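Long-range contact in RING finger protein unkempt homolog (Mus musculus, PDB 5ELH), which binds RNA sequence-specifically through clustered CCCH zinc fingers and represses translation to shape the early morphology of cortical neurons: residues 51-56 with 90-95. Residues are numbered along the deposited sequence; the frame is centred on the assembly and turned at random.
Sequences GTFNYS and RYHLRY
An aromatic cluster of Phe-53, Tyr-55 and His-92 joins the chain just ahead of Cys-61, the first zinc ligand of one CCCH finger, to the chain ahead of Cys-101, the first of the next. His-92 is its centre. CG of His-92 stands anti to the backbone N (chi1 -157°), on the side facing segment 51-56. Its imidazole ring meets Phe-53 edge to face, with the planes at 85°. CE1 of His-92 sits over the centre of the Phe-53 ring, 3.5 Å above its plane. Tyr-55 forms a second, offset edge-to-face pair with the same imidazole. Here CD2 of His-92 lies 3.6 Å from CE1 of Tyr-55. Between these two carbons of the imidazole, NE2 donates a nearly straight hydrogen bond to the backbone O of Tyr-55 (3.0 Å, 170°). The acceptor lies in the imidazole plane. At the other nitrogen, ND1 of His-92 accepts the backbone N-H of Arg-94 at 3.2 Å, also in plane. CB of Leu-93 touches CE1 of Phe-53 at 4.0 Å, and CB of Arg-94 approaches CE2 of the same ring. Beyond the cluster, the OH of Tyr-55 is hydrogen-bonded to the backbone O of Arg-43, and the guanidinium of Arg-94 turns to a salt bridge with Glu-136 in helix 134-142. An alanine in place of His-92 would probably leave the carbonyl of Tyr-55 and the N-H of Arg-94 without these partners, and open a gap between the two aromatic rings. One nitrogen donates and the other accepts, which fixes the rotation of the imidazole and is consistent with a neutral ring protonated at NE2.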
loop_
_atom_site.group_PDB
_atom_site.type_symbol
_atom_site.label_atom_id
_atom_site.label_comp_id
_atom_site.label_asym_id
_atom_site.label_seq_id
_atom_site.Cartn_x
_atom_site.Cartn_y
_atom_site.Cartn_z
ATOM N N GLY A 51 -20.336 3.737 -10.229
ATOM C CA GLY A 51 -19.717 4.701 -11.117
ATOM C C GLY A 51 -19.529 6.094 -10.533
ATOM O O GLY A 51 -18.921 6.954 -11.176
ATOM N N THR A 52 -20.045 6.328 -9.327
ATOM C CA THR A 52 -19.906 7.631 -8.680
ATOM C C THR A 52 -18.679 7.612 -7.769
ATOM O O THR A 52 -18.278 6.557 -7.298
ATOM C CB THR A 52 -21.157 8.000 -7.845
ATOM O OG1 THR A 52 -21.292 7.084 -6.752
ATOM C CG2 THR A 52 -22.421 7.957 -8.714
ATOM N N PHE A 53 -18.064 8.768 -7.565
ATOM C CA PHE A 53 -16.919 8.889 -6.655
ATOM C C PHE A 53 -17.397 9.005 -5.219
ATOM O O PHE A 53 -18.489 9.514 -4.971
ATOM C CB PHE A 53 -16.116 10.146 -6.953
ATOM C CG PHE A 53 -15.242 10.044 -8.168
ATOM C CD1 PHE A 53 -14.373 8.981 -8.328
ATOM C CD2 PHE A 53 -15.285 11.022 -9.140
ATOM C CE1 PHE A 53 -13.561 8.898 -9.436
ATOM C CE2 PHE A 53 -14.486 10.939 -10.255
ATOM C CZ PHE A 53 -13.625 9.874 -10.407
ATOM N N ASN A 54 -16.564 8.589 -4.265
ATOM C CA ASN A 54 -16.916 8.746 -2.858
ATOM C C ASN A 54 -17.062 10.225 -2.508
ATOM O O ASN A 54 -17.980 10.608 -1.788
ATOM C CB ASN A 54 -15.931 8.030 -1.931
ATOM C CG ASN A 54 -14.510 8.495 -2.118
ATOM O OD1 ASN A 54 -14.137 8.990 -3.186
ATOM N ND2 ASN A 54 -13.698 8.327 -1.082
ATOM N N TYR A 55 -16.190 11.058 -3.059
ATOM C CA TYR A 55 -16.352 12.499 -2.957
ATOM C C TYR A 55 -15.958 13.212 -4.246
ATOM O O TYR A 55 -15.114 12.729 -5.008
ATOM C CB TYR A 55 -15.567 13.066 -1.768
ATOM C CG TYR A 55 -14.050 12.931 -1.840
ATOM C CD1 TYR A 55 -13.282 13.886 -2.471
ATOM C CD2 TYR A 55 -13.395 11.866 -1.229
ATOM C CE1 TYR A 55 -11.900 13.778 -2.514
ATOM C CE2 TYR A 55 -12.023 11.742 -1.272
ATOM C CZ TYR A 55 -11.276 12.705 -1.918
ATOM O OH TYR A 55 -9.899 12.597 -1.972
ATOM N N SER A 56 -16.568 14.373 -4.459
ATOM C CA SER A 56 -16.396 15.155 -5.675
ATOM C C SER A 56 -14.981 15.686 -5.843
ATOM O O SER A 56 -14.339 16.079 -4.871
ATOM C CB SER A 56 -17.364 16.336 -5.653
ATOM O OG SER A 56 -17.058 17.266 -6.670
ATOM N N ARG A 90 -5.775 17.311 -6.050
ATOM C CA ARG A 90 -4.604 17.077 -6.883
ATOM C C ARG A 90 -4.257 15.595 -7.036
ATOM O O ARG A 90 -3.666 15.193 -8.037
ATOM C CB ARG A 90 -3.418 17.863 -6.316
ATOM C CG ARG A 90 -3.476 19.356 -6.637
ATOM C CD ARG A 90 -2.461 20.185 -5.847
ATOM N NE ARG A 90 -1.100 19.649 -5.898
ATOM C CZ ARG A 90 -0.188 19.966 -6.817
ATOM N NH1 ARG A 90 -0.480 20.816 -7.797
ATOM N NH2 ARG A 90 1.024 19.421 -6.763
ATOM N N TYR A 91 -4.615 14.785 -6.045
ATOM C CA TYR A 91 -4.322 13.354 -6.076
ATOM C C TYR A 91 -5.593 12.530 -6.273
ATOM O O TYR A 91 -5.615 11.322 -6.039
ATOM C CB TYR A 91 -3.543 12.940 -4.826
ATOM C CG TYR A 91 -2.204 13.643 -4.802
ATOM C CD1 TYR A 91 -2.068 14.889 -4.206
ATOM C CD2 TYR A 91 -1.102 13.099 -5.442
ATOM C CE1 TYR A 91 -0.870 15.552 -4.204
ATOM C CE2 TYR A 91 0.099 13.753 -5.449
ATOM C CZ TYR A 91 0.215 14.986 -4.830
ATOM O OH TYR A 91 1.415 15.662 -4.827
ATOM N N HIS A 92 -6.630 13.201 -6.747
ATOM C CA HIS A 92 -7.903 12.555 -7.067
ATOM C C HIS A 92 -7.775 11.738 -8.353
ATOM O O HIS A 92 -7.013 12.102 -9.269
ATOM C CB HIS A 92 -8.984 13.624 -7.238
ATOM C CG HIS A 92 -10.383 13.132 -7.021
ATOM N ND1 HIS A 92 -11.028 12.291 -7.905
ATOM C CD2 HIS A 92 -11.273 13.395 -6.036
ATOM C CE1 HIS A 92 -12.245 12.035 -7.457
ATOM N NE2 HIS A 92 -12.423 12.704 -6.333
ATOM N N LEU A 93 -8.512 10.633 -8.406
ATOM C CA LEU A 93 -8.576 9.773 -9.596
ATOM C C LEU A 93 -8.926 10.550 -10.867
ATOM O O LEU A 93 -8.456 10.229 -11.954
ATOM C CB LEU A 93 -9.594 8.647 -9.378
ATOM C CG LEU A 93 -9.118 7.514 -8.465
ATOM C CD1 LEU A 93 -10.296 6.693 -7.947
ATOM C CD2 LEU A 93 -8.113 6.633 -9.192
ATOM N N ARG A 94 -9.713 11.604 -10.705
ATOM C CA ARG A 94 -10.167 12.435 -11.804
ATOM C C ARG A 94 -9.060 13.271 -12.429
ATOM O O ARG A 94 -9.072 13.520 -13.634
ATOM C CB ARG A 94 -11.269 13.371 -11.304
ATOM C CG ARG A 94 -11.703 14.443 -12.293
ATOM C CD ARG A 94 -12.279 13.834 -13.558
ATOM N NE ARG A 94 -12.750 14.861 -14.480
ATOM C CZ ARG A 94 -11.999 15.456 -15.398
ATOM N NH1 ARG A 94 -10.713 15.136 -15.536
ATOM N NH2 ARG A 94 -12.541 16.378 -16.185
ATOM N N TYR A 95 -8.119 13.715 -11.606
ATOM C CA TYR A 95 -7.170 14.748 -12.018
ATOM C C TYR A 95 -5.682 14.403 -11.936
ATOM O O TYR A 95 -4.884 14.966 -12.691
ATOM C CB TYR A 95 -7.426 16.020 -11.223
ATOM C CG TYR A 95 -8.687 16.735 -11.620
ATOM C CD1 TYR A 95 -8.877 17.154 -12.929
ATOM C CD2 TYR A 95 -9.684 17.005 -10.689
ATOM C CE1 TYR A 95 -10.009 17.816 -13.308
ATOM C CE2 TYR A 95 -10.841 17.672 -11.061
ATOM C CZ TYR A 95 -10.998 18.067 -12.375
ATOM O OH TYR A 95 -12.121 18.738 -12.774
#